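PDB 2EUI: probable acetyltransferase from Pseudomonas aeruginosa PAO1, which probably transfers an acyl group, most likely acetyl, from a coenzyme A thioester to an acceptor that is not yet known. Local coordinates for residues V78-D83 against R114-T119. Residues are numbered along the deposited sequence; the frame is centred on the assembly and turned at random.
Sequences VWILND and RMRVST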
loop_
_atom_site.group_PDB
_atom_site.type_symbol
_atom_site.label_atom_id
_atom_site.label_comp_id
_atom_site.label_asym_id
_atom_site.label_seq_id
_atom_site.Cartn_x
_atom_site.Cartn_y
_atom_site.Cartn_z
ATOM N N VAL A 78 6.833 3.099 -5.427
ATOM C CA VAL A 78 6.612 1.674 -5.203
ATOM C C VAL A 78 5.201 1.407 -5.712
ATOM O O VAL A 78 4.324 2.269 -5.597
ATOM C CB VAL A 78 6.642 1.274 -3.715
ATOM C CG1 VAL A 78 6.180 -0.172 -3.561
ATOM C CG2 VAL A 78 8.027 1.436 -3.160
ATOM N N TRP A 79 4.977 0.227 -6.282
ATOM C CA TRP A 79 3.656 -0.110 -6.784
ATOM C C TRP A 79 3.096 -1.339 -6.095
ATOM O O TRP A 79 3.689 -2.412 -6.139
ATOM C CB TRP A 79 3.684 -0.329 -8.303
ATOM C CG TRP A 79 3.813 0.940 -9.068
ATOM C CD1 TRP A 79 4.943 1.448 -9.638
ATOM C CD2 TRP A 79 2.792 1.917 -9.268
ATOM N NE1 TRP A 79 4.694 2.689 -10.170
ATOM C CE2 TRP A 79 3.377 3.006 -9.949
ATOM C CE3 TRP A 79 1.439 1.995 -8.915
ATOM C CZ2 TRP A 79 2.653 4.148 -10.306
ATOM C CZ3 TRP A 79 0.720 3.133 -9.269
ATOM C CH2 TRP A 79 1.331 4.194 -9.949
ATOM N N ILE A 80 1.956 -1.163 -5.436
ATOM C CA ILE A 80 1.295 -2.254 -4.757
ATOM C C ILE A 80 0.369 -2.872 -5.790
ATOM O O ILE A 80 -0.399 -2.170 -6.450
ATOM C CB ILE A 80 0.440 -1.759 -3.579
ATOM C CG1 ILE A 80 1.301 -0.991 -2.578
ATOM C CG2 ILE A 80 -0.222 -2.933 -2.896
ATOM C CD1 ILE A 80 0.541 -0.557 -1.338
ATOM N N LEU A 81 0.454 -4.185 -5.943
ATOM C CA LEU A 81 -0.386 -4.895 -6.891
ATOM C C LEU A 81 -1.411 -5.663 -6.078
ATOM O O LEU A 81 -1.101 -6.700 -5.502
ATOM C CB LEU A 81 0.468 -5.858 -7.709
ATOM C CG LEU A 81 -0.178 -6.689 -8.818
ATOM C CD1 LEU A 81 -0.862 -5.784 -9.849
ATOM C CD2 LEU A 81 0.909 -7.529 -9.472
ATOM N N ASN A 82 -2.633 -5.153 -6.020
ATOM C CA ASN A 82 -3.674 -5.817 -5.245
ATOM C C ASN A 82 -4.497 -6.831 -6.026
ATOM O O ASN A 82 -4.655 -7.967 -5.575
ATOM C CB ASN A 82 -4.635 -4.786 -4.639
ATOM C CG ASN A 82 -5.810 -5.435 -3.916
ATOM O OD1 ASN A 82 -6.821 -4.788 -3.635
ATOM N ND2 ASN A 82 -5.676 -6.719 -3.607
ATOM N N ASP A 83 -5.019 -6.409 -7.182
ATOM C CA ASP A 83 -5.880 -7.260 -8.004
ATOM C C ASP A 83 -5.417 -7.563 -9.420
ATOM O O ASP A 83 -4.824 -6.733 -10.110
ATOM C CB ASP A 83 -7.285 -6.656 -8.136
ATOM C CG ASP A 83 -7.722 -5.897 -6.908
ATOM O OD1 ASP A 83 -7.863 -6.527 -5.835
ATOM O OD2 ASP A 83 -7.932 -4.663 -7.027
ATOM N N ARG A 114 10.383 -0.886 -6.463
ATOM C CA ARG A 114 9.843 -2.236 -6.475
ATOM C C ARG A 114 8.329 -2.251 -6.626
ATOM O O ARG A 114 7.673 -1.212 -6.700
ATOM C CB ARG A 114 10.216 -2.945 -5.167
ATOM C CG ARG A 114 9.534 -2.350 -3.934
ATOM C CD ARG A 114 10.042 -2.970 -2.651
ATOM N NE ARG A 114 11.459 -2.689 -2.470
ATOM C CZ ARG A 114 11.950 -1.713 -1.713
ATOM N NH1 ARG A 114 11.135 -0.909 -1.039
ATOM N NH2 ARG A 114 13.263 -1.529 -1.651
HETATM N N MSE A 115 7.800 -3.462 -6.681
HETATM C CA MSE A 115 6.382 -3.707 -6.769
HETATM C C MSE A 115 6.193 -4.663 -5.615
HETATM O O MSE A 115 7.033 -5.537 -5.386
HETATM C CB MSE A 115 6.015 -4.408 -8.071
HETATM C CG MSE A 115 5.891 -3.510 -9.286
HETATM SE SE MSE A 115 5.229 -4.547 -10.782
HETATM C CE MSE A 115 3.337 -4.177 -10.617
ATOM N N ARG A 116 5.104 -4.489 -4.879
ATOM C CA ARG A 116 4.814 -5.337 -3.738
ATOM C C ARG A 116 3.400 -5.891 -3.901
ATOM O O ARG A 116 2.480 -5.172 -4.290
ATOM C CB ARG A 116 4.956 -4.506 -2.452
ATOM C CG ARG A 116 4.530 -5.192 -1.158
ATOM C CD ARG A 116 2.999 -5.174 -0.959
ATOM N NE ARG A 116 2.594 -5.541 0.402
ATOM C CZ ARG A 116 2.891 -4.830 1.496
ATOM N NH1 ARG A 116 3.602 -3.705 1.398
ATOM N NH2 ARG A 116 2.472 -5.241 2.690
ATOM N N VAL A 117 3.238 -7.179 -3.629
ATOM C CA VAL A 117 1.933 -7.811 -3.738
ATOM C C VAL A 117 1.631 -8.579 -2.456
ATOM O O VAL A 117 2.528 -9.098 -1.801
ATOM C CB VAL A 117 1.867 -8.787 -4.954
ATOM C CG1 VAL A 117 2.757 -9.978 -4.710
ATOM C CG2 VAL A 117 0.442 -9.245 -5.182
ATOM N N SER A 118 0.357 -8.645 -2.097
ATOM C CA SER A 118 -0.053 -9.352 -0.898
ATOM C C SER A 118 -1.302 -10.141 -1.259
ATOM O O SER A 118 -2.208 -9.600 -1.893
ATOM C CB SER A 118 -0.350 -8.343 0.213
ATOM O OG SER A 118 -0.610 -8.995 1.435
ATOM N N THR A 119 -1.340 -11.416 -0.868
ATOM C CA THR A 119 -2.481 -12.284 -1.166
ATOM C C THR A 119 -2.678 -13.431 -0.158
ATOM O O THR A 119 -1.752 -13.817 0.565
ATOM C CB THR A 119 -2.349 -12.868 -2.584
ATOM O OG1 THR A 119 -3.564 -13.535 -2.951
ATOM C CG2 THR A 119 -1.193 -13.854 -2.647
HETATM O O HOH W 1 -1.670 -6.244 -2.544
#
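Met115, a selenomethionine, sets CG anti to the carbonyl carbon and beside the backbone N (chi1 -81°), which brings that atom 4.0 Å from CB of Trp79, its neighbour on the adjacent parallel strand. The pair belongs to the beta-alpha-beta unit of the GNAT fold, in which helix 92-109 joins strand 76-86 to strand 112-120. Apolar bulk suits this face, because the helix packs on it: the indole of Trp79 leads away from the partner strand to Met106 and Ala107, and its buried NE1 is satisfied by OG1 of Thr110. Further along, CE of Met115 reaches CD2 of Leu81 at 4.3 Å, and the branch CG2 of Val117 lies 4.2 Å from CB of Leu81; Tyr130 and Phe135 close over this end. The opposite face carries Val78, Ile80 and the arginines. Here CG1 and CG2 of Val78 both meet CG of Arg114, the nearer, CG1, at 4.0 Å, and the arginine chain bends at chi3 (63°), with Val78 CG2 lying obliquely to the guanidinium. Across the seam, Trp79 N donates to Arg114 O at 3.1 Å, Arg116 N to Trp79 O at 2.8 Å and Leu81 N to Arg116 O, all fairly straight. The other edge of strand 112-120 pairs antiparallel with a strand of the second subunit, continuing the sheet through the dimer. Beyond Leu81 the direct pairing stops, consistent with the splaying of these two strands that in GNAT enzymes admits acetyl-CoA; on the other side of strand 76-86, Asn82 and Asp83 form a classic beta bulge opposite Gln65. Where the two strands part, a water donates to Leu81 O at 3.0 Å and accepts from Ser118 N.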